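Local atomic coordinates of nitric oxide dioxygenase (Rhodothermus marinus DSM 4252, PDB entry 6WK3), a protein that probably binds heme and oxygen and turns over nitric oxide, as globins of the flavohemoglobin type do, and has been engineered to act as a carbene transferase. Residues A[60-63]-A[64-68]; A[88-91]-A[92-96]. The protein carries 1 engineered substitution. All coordinates share one frame; numbering follows the deposited sequence.

Contact 1: residues A[60-63]-A[64-68]; sequences ALLA and YARSI
L62 and R66, one helical turn apart, run side by side and point the same way off helix 50-66, and R66 can be traced along L62 from root to tip. Its CB sits 3.5 Å from L62 O, and CG comes closer still to that carbonyl oxygen, at 3.2 Å. This follows from a chi1 of -70°, which sets CG anti to the carbonyl carbon of R66 and lays the chain back along the helix. From CG to NE the chain is extended, and NE arrives 3.9 Å from L62 CG. At the tip NH2 is 3.8 Å from L62 CD2, while CD1 of the same leucine lies over one face of the guanidinium. The contact along this flat group is therefore apolar; NH2 also donates to Q22 OE1 on helix 18-39. L62 has its CG anti to the backbone N (chi1 -171°), which lays CD1 and CD2 alongside the arginine, and the side chain also packs against L21 and Q22.

The backbone beneath is regular. R66 N donates to L62 O at 2.9 Å, A65 N to L61 O at the same length, and Y64 N to A60 O at 2.7 Å, all i to i+4 bonds. At S67 the phi of -130° takes the chain out of helical geometry, with a weak bond from S67 N to Y64 O at 3.2 Å. The buried face looks inward: Y64 packs on F128 and L129 and its OH bonds to A125 O, while A65 meets V14, V18 and W122. A60, one turn before Y64, touches the heme. This is the C-terminal turn of an amphipathic globin E helix, packed against helix 18-39 and helix 116-145.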
loop_
_atom_site.group_PDB
_atom_site.type_symbol
_atom_site.label_atom_id
_atom_site.label_comp_id
_atom_site.label_asym_id
_atom_site.label_seq_id
_atom_site.Cartn_x
_atom_site.Cartn_y
_atom_site.Cartn_z
ATOM N N ALA A 60 1.598 7.389 13.790
ATOM C CA ALA A 60 0.143 7.356 13.763
ATOM C C ALA A 60 -0.435 7.439 15.170
ATOM O O ALA A 60 -1.373 8.203 15.419
ATOM C CB ALA A 60 -0.336 6.092 13.051
ATOM N N LEU A 61 0.118 6.668 16.109
ATOM C CA LEU A 61 -0.340 6.767 17.493
ATOM C C LEU A 61 -0.237 8.203 17.996
ATOM O O LEU A 61 -1.194 8.746 18.558
ATOM C CB LEU A 61 0.461 5.825 18.388
ATOM C CG LEU A 61 0.206 4.331 18.197
ATOM C CD1 LEU A 61 1.141 3.543 19.104
ATOM C CD2 LEU A 61 -1.249 3.962 18.456
ATOM N N LEU A 62 0.915 8.838 17.774
ATOM C CA LEU A 62 1.096 10.227 18.182
ATOM C C LEU A 62 0.081 11.143 17.503
ATOM O O LEU A 62 -0.592 11.940 18.165
ATOM C CB LEU A 62 2.521 10.675 17.866
ATOM C CG LEU A 62 2.951 12.029 18.422
ATOM C CD1 LEU A 62 2.582 12.151 19.893
ATOM C CD2 LEU A 62 4.446 12.202 18.223
ATOM N N ALA A 63 -0.046 11.040 16.178
ATOM C CA ALA A 63 -0.975 11.907 15.460
ATOM C C ALA A 63 -2.412 11.667 15.909
ATOM O O ALA A 63 -3.181 12.615 16.088
ATOM C CB ALA A 63 -0.836 11.695 13.950
ATOM N N TYR A 64 -2.784 10.403 16.108
ATOM C CA TYR A 64 -4.136 10.070 16.543
ATOM C C TYR A 64 -4.431 10.649 17.919
ATOM O O TYR A 64 -5.529 11.157 18.166
ATOM C CB TYR A 64 -4.300 8.553 16.553
ATOM C CG TYR A 64 -5.670 8.040 16.930
ATOM C CD1 TYR A 64 -6.828 8.640 16.441
ATOM C CD2 TYR A 64 -5.803 6.932 17.755
ATOM C CE1 TYR A 64 -8.083 8.141 16.774
ATOM C CE2 TYR A 64 -7.041 6.434 18.093
ATOM C CZ TYR A 64 -8.176 7.038 17.603
ATOM O OH TYR A 64 -9.401 6.526 17.948
ATOM N N ALA A 65 -3.464 10.573 18.832
ATOM C CA ALA A 65 -3.659 11.143 20.158
ATOM C C ALA A 65 -3.730 12.665 20.095
ATOM O O ALA A 65 -4.486 13.287 20.847
ATOM C CB ALA A 65 -2.541 10.678 21.093
ATOM N N ARG A 66 -2.962 13.281 19.192
ATOM C CA ARG A 66 -3.007 14.729 19.018
ATOM C C ARG A 66 -4.308 15.198 18.377
ATOM O O ARG A 66 -4.601 16.397 18.397
ATOM C CB ARG A 66 -1.840 15.195 18.146
ATOM C CG ARG A 66 -0.459 15.101 18.772
ATOM C CD ARG A 66 0.453 16.124 18.122
ATOM N NE ARG A 66 1.862 15.755 18.158
ATOM C CZ ARG A 66 2.737 16.242 19.030
ATOM N NH1 ARG A 66 2.346 17.117 19.950
ATOM N NH2 ARG A 66 4.005 15.856 18.984
ATOM N N SER A 67 -5.079 14.291 17.788
ATOM C CA SER A 67 -6.272 14.654 17.040
ATOM C C SER A 67 -7.463 13.823 17.493
ATOM O O SER A 67 -8.376 13.558 16.712
ATOM C CB SER A 67 -6.034 14.493 15.539
ATOM O OG SER A 67 -7.250 14.545 14.813
ATOM N N ILE A 68 -7.456 13.398 18.758
ATOM C CA ILE A 68 -8.528 12.555 19.267
ATOM C C ILE A 68 -9.850 13.314 19.359
ATOM O O ILE A 68 -10.915 12.688 19.357
ATOM C CB ILE A 68 -8.113 11.950 20.624
ATOM C CG1 ILE A 68 -9.033 10.792 21.017
ATOM C CG2 ILE A 68 -8.095 13.011 21.709
ATOM C CD1 ILE A 68 -9.057 9.663 20.018
#

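Contact 2: residues A[88-91]-A[92-96]; sequences AGVQ and AVHYP. With HEM (protoporphyrin IX containing Fe), chain E.
H94 turns its CG anti to its own carbonyl carbon (chi1 -70°), which directs the imidazole back toward Q91, where ND1 meets the backbone N-H of that residue. Q91 N donates to H94 ND1 at 2.9 Å, the donor lying 22° out of the ring plane, so ND1 acts here as an acceptor. In return H94 N donates to Q91 O at 3.0 Å, from well above the carbonyl plane (59° out of it) and not on a lone pair. The two bonds, one from each residue to the other, join the loop to the start of helix 94-110. An alanine here would take away the imidazole, which is likely to leave the backbone N-H of Q91 without its acceptor.

The same turn also lines the porphyrin. V90 sets both methyls against one face of it: CG1 is 3.7 Å from heme C3C and CG2 the same distance from heme CHD. H94 CB adds a contact of 3.6 Å to heme CAC. The Y95 ring has heme CMC over one face, toward the rim, and its CE1 reaches within 3.6 Å of heme CHC; its CE2 meets V90 CG1 at 4.1 Å. Its hydroxyl bonds to E137 OE1 and, weakly, to ND1 of H85, the axial ligand of the iron, so Y95 acts as a second-shell partner of the proximal histidine.

G89, with positive phi, is the C-prime residue of a Schellman motif ending helix 75-88, in which V90 N bonds to H85 O. A helix stop, a heme-facing valine and a new helix start together make up the FG corner on the proximal side of a globin heme pocket.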
loop_
_atom_site.group_PDB
_atom_site.type_symbol
_atom_site.label_atom_id
_atom_site.label_comp_id
_atom_site.label_asym_id
_atom_site.label_seq_id
_atom_site.Cartn_x
_atom_site.Cartn_y
_atom_site.Cartn_z
ATOM N N ALA A 88 -1.788 -6.065 2.348
ATOM C CA ALA A 88 -1.110 -7.146 3.052
ATOM C C ALA A 88 -2.043 -8.261 3.509
ATOM O O ALA A 88 -1.559 -9.284 4.001
ATOM C CB ALA A 88 -0.352 -6.599 4.262
ATOM N N GLY A 89 -3.354 -8.100 3.364
ATOM C CA GLY A 89 -4.269 -9.146 3.774
ATOM C C GLY A 89 -4.643 -9.123 5.235
ATOM O O GLY A 89 -4.997 -10.168 5.791
ATOM N N VAL A 90 -4.576 -7.955 5.879
ATOM C CA VAL A 90 -4.987 -7.853 7.274
ATOM C C VAL A 90 -6.475 -8.150 7.385
ATOM O O VAL A 90 -7.281 -7.721 6.549
ATOM C CB VAL A 90 -4.642 -6.464 7.835
ATOM C CG1 VAL A 90 -5.283 -6.262 9.206
ATOM C CG2 VAL A 90 -3.128 -6.299 7.911
ATOM N N GLN A 91 -6.842 -8.902 8.417
ATOM C CA GLN A 91 -8.180 -9.445 8.566
ATOM C C GLN A 91 -8.841 -8.883 9.815
ATOM O O GLN A 91 -8.175 -8.413 10.741
ATOM C CB GLN A 91 -8.153 -10.981 8.636
ATOM C CG GLN A 91 -7.740 -11.654 7.331
ATOM C CD GLN A 91 -8.626 -11.249 6.158
ATOM O OE1 GLN A 91 -9.825 -11.001 6.319
ATOM N NE2 GLN A 91 -8.036 -11.174 4.971
ATOM N N ALA A 92 -10.173 -8.957 9.829
ATOM C CA ALA A 92 -10.942 -8.402 10.937
ATOM C C ALA A 92 -10.552 -9.040 12.263
ATOM O O ALA A 92 -10.512 -8.364 13.299
ATOM C CB ALA A 92 -12.436 -8.581 10.676
ATOM N N VAL A 93 -10.248 -10.339 12.253
ATOM C CA VAL A 93 -9.937 -11.040 13.498
ATOM C C VAL A 93 -8.534 -10.758 14.010
ATOM O O VAL A 93 -8.205 -11.163 15.132
ATOM C CB VAL A 93 -10.130 -12.557 13.323
ATOM C CG1 VAL A 93 -11.615 -12.898 13.373
ATOM C CG2 VAL A 93 -9.503 -13.026 12.017
ATOM N N HIS A 94 -7.698 -10.074 13.227
ATOM C CA HIS A 94 -6.377 -9.694 13.717
ATOM C C HIS A 94 -6.454 -8.548 14.719
ATOM O O HIS A 94 -5.591 -8.438 15.597
ATOM C CB HIS A 94 -5.475 -9.299 12.548
ATOM C CG HIS A 94 -5.082 -10.444 11.668
ATOM N ND1 HIS A 94 -5.129 -10.374 10.292
ATOM C CD2 HIS A 94 -4.632 -11.685 11.967
ATOM C CE1 HIS A 94 -4.722 -11.522 9.781
ATOM N NE2 HIS A 94 -4.416 -12.335 10.776
ATOM N N TYR A 95 -7.468 -7.689 14.601
ATOM C CA TYR A 95 -7.519 -6.486 15.428
ATOM C C TYR A 95 -7.545 -6.764 16.927
ATOM O O TYR A 95 -6.873 -6.025 17.667
ATOM C CB TYR A 95 -8.714 -5.623 15.000
ATOM C CG TYR A 95 -8.430 -4.884 13.719
ATOM C CD1 TYR A 95 -7.761 -3.668 13.735
ATOM C CD2 TYR A 95 -8.779 -5.426 12.488
ATOM C CE1 TYR A 95 -7.473 -2.998 12.564
ATOM C CE2 TYR A 95 -8.498 -4.761 11.311
ATOM C CZ TYR A 95 -7.847 -3.544 11.358
ATOM O OH TYR A 95 -7.557 -2.870 10.197
ATOM N N PRO A 96 -8.266 -7.766 17.444
ATOM C CA PRO A 96 -8.119 -8.074 18.876
ATOM C C PRO A 96 -6.700 -8.459 19.263
ATOM O O PRO A 96 -6.261 -8.127 20.371
ATOM C CB PRO A 96 -9.101 -9.233 19.089
ATOM C CG PRO A 96 -10.118 -9.055 18.031
ATOM C CD PRO A 96 -9.363 -8.544 16.837
HETATM C CHA HEM E . 0.597 -0.883 8.249
HETATM C CHB HEM E . -1.615 1.456 11.896
HETATM C CHC HEM E . -3.945 -2.674 12.869
HETATM C CHD HEM E . -0.589 -5.100 10.324
HETATM C C1A HEM E . 0.165 0.120 9.095
HETATM C C2A HEM E . 0.490 1.526 8.999
HETATM C C3A HEM E . -0.112 2.169 10.002
HETATM C C4A HEM E . -0.853 1.200 10.778
HETATM C CMA HEM E . -0.036 3.682 10.289
HETATM C CAA HEM E . 1.379 2.173 7.922
HETATM C CBA HEM E . 0.489 2.584 6.754
HETATM C CGA HEM E . 1.291 3.392 5.769
HETATM O O1A HEM E . 1.793 2.806 4.779
HETATM O O2A HEM E . 1.432 4.625 5.970
HETATM C C1B HEM E . -2.496 0.558 12.459
HETATM C C2B HEM E . -3.492 0.836 13.476
HETATM C C3B HEM E . -4.129 -0.317 13.753
HETATM C C4B HEM E . -3.564 -1.351 12.908
HETATM C CMB HEM E . -3.705 2.229 14.103
HETATM C CAB HEM E . -5.291 -0.585 14.741
HETATM C CBB HEM E . -6.109 0.366 15.195
HETATM C C1C HEM E . -3.230 -3.708 12.297
HETATM C C2C HEM E . -3.531 -5.115 12.411
HETATM C C3C HEM E . -2.607 -5.800 11.731
HETATM C C4C HEM E . -1.686 -4.849 11.127
HETATM C CMC HEM E . -4.709 -5.719 13.204
HETATM C CAC HEM E . -2.598 -7.340 11.624
HETATM C CBC HEM E . -1.459 -8.005 11.440
HETATM C C1D HEM E . -0.043 -4.198 9.430
HETATM C C2D HEM E . 0.743 -4.470 8.241
HETATM C C3D HEM E . 1.070 -3.291 7.680
HETATM C C4D HEM E . 0.499 -2.239 8.483
HETATM C CMD HEM E . 1.130 -5.878 7.738
HETATM C CAD HEM E . 1.901 -3.023 6.405
HETATM C CBD HEM E . 1.084 -3.359 5.165
HETATM C CGD HEM E . 1.666 -2.690 3.943
HETATM O O1D HEM E . 2.340 -1.634 4.084
HETATM O O2D HEM E . 1.432 -3.212 2.820
HETATM N NA HEM E . -0.656 -0.039 10.193
HETATM N NB HEM E . -2.575 -0.780 12.139
HETATM N NC HEM E . -2.101 -3.589 11.509
HETATM N ND HEM E . -0.163 -2.830 9.535
HETATM FE FE HEM E . -1.290 -1.826 10.921
#

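How the contacts relate
Contacts 1 and 2 are both local and lie on opposite sides of the chain's centre, with nearest atoms about 11 Å apart. Each mixes core and surface: L61, Y64 and A65 are buried and R66 exposed in contact 1, while V90 and Y95 are buried and Q91, A92 and V93 exposed in contact 2. Residues 60-68 reach the heme pocket through A60 alone, whereas A88, V90, H94 and Y95 all belong to it. The first ends one helix and relies on i to i+4 backbone bonds and a leucine-arginine contact; the second bridges two helices and uses a side-chain nitrogen as acceptor. Helix 116-145 backs both.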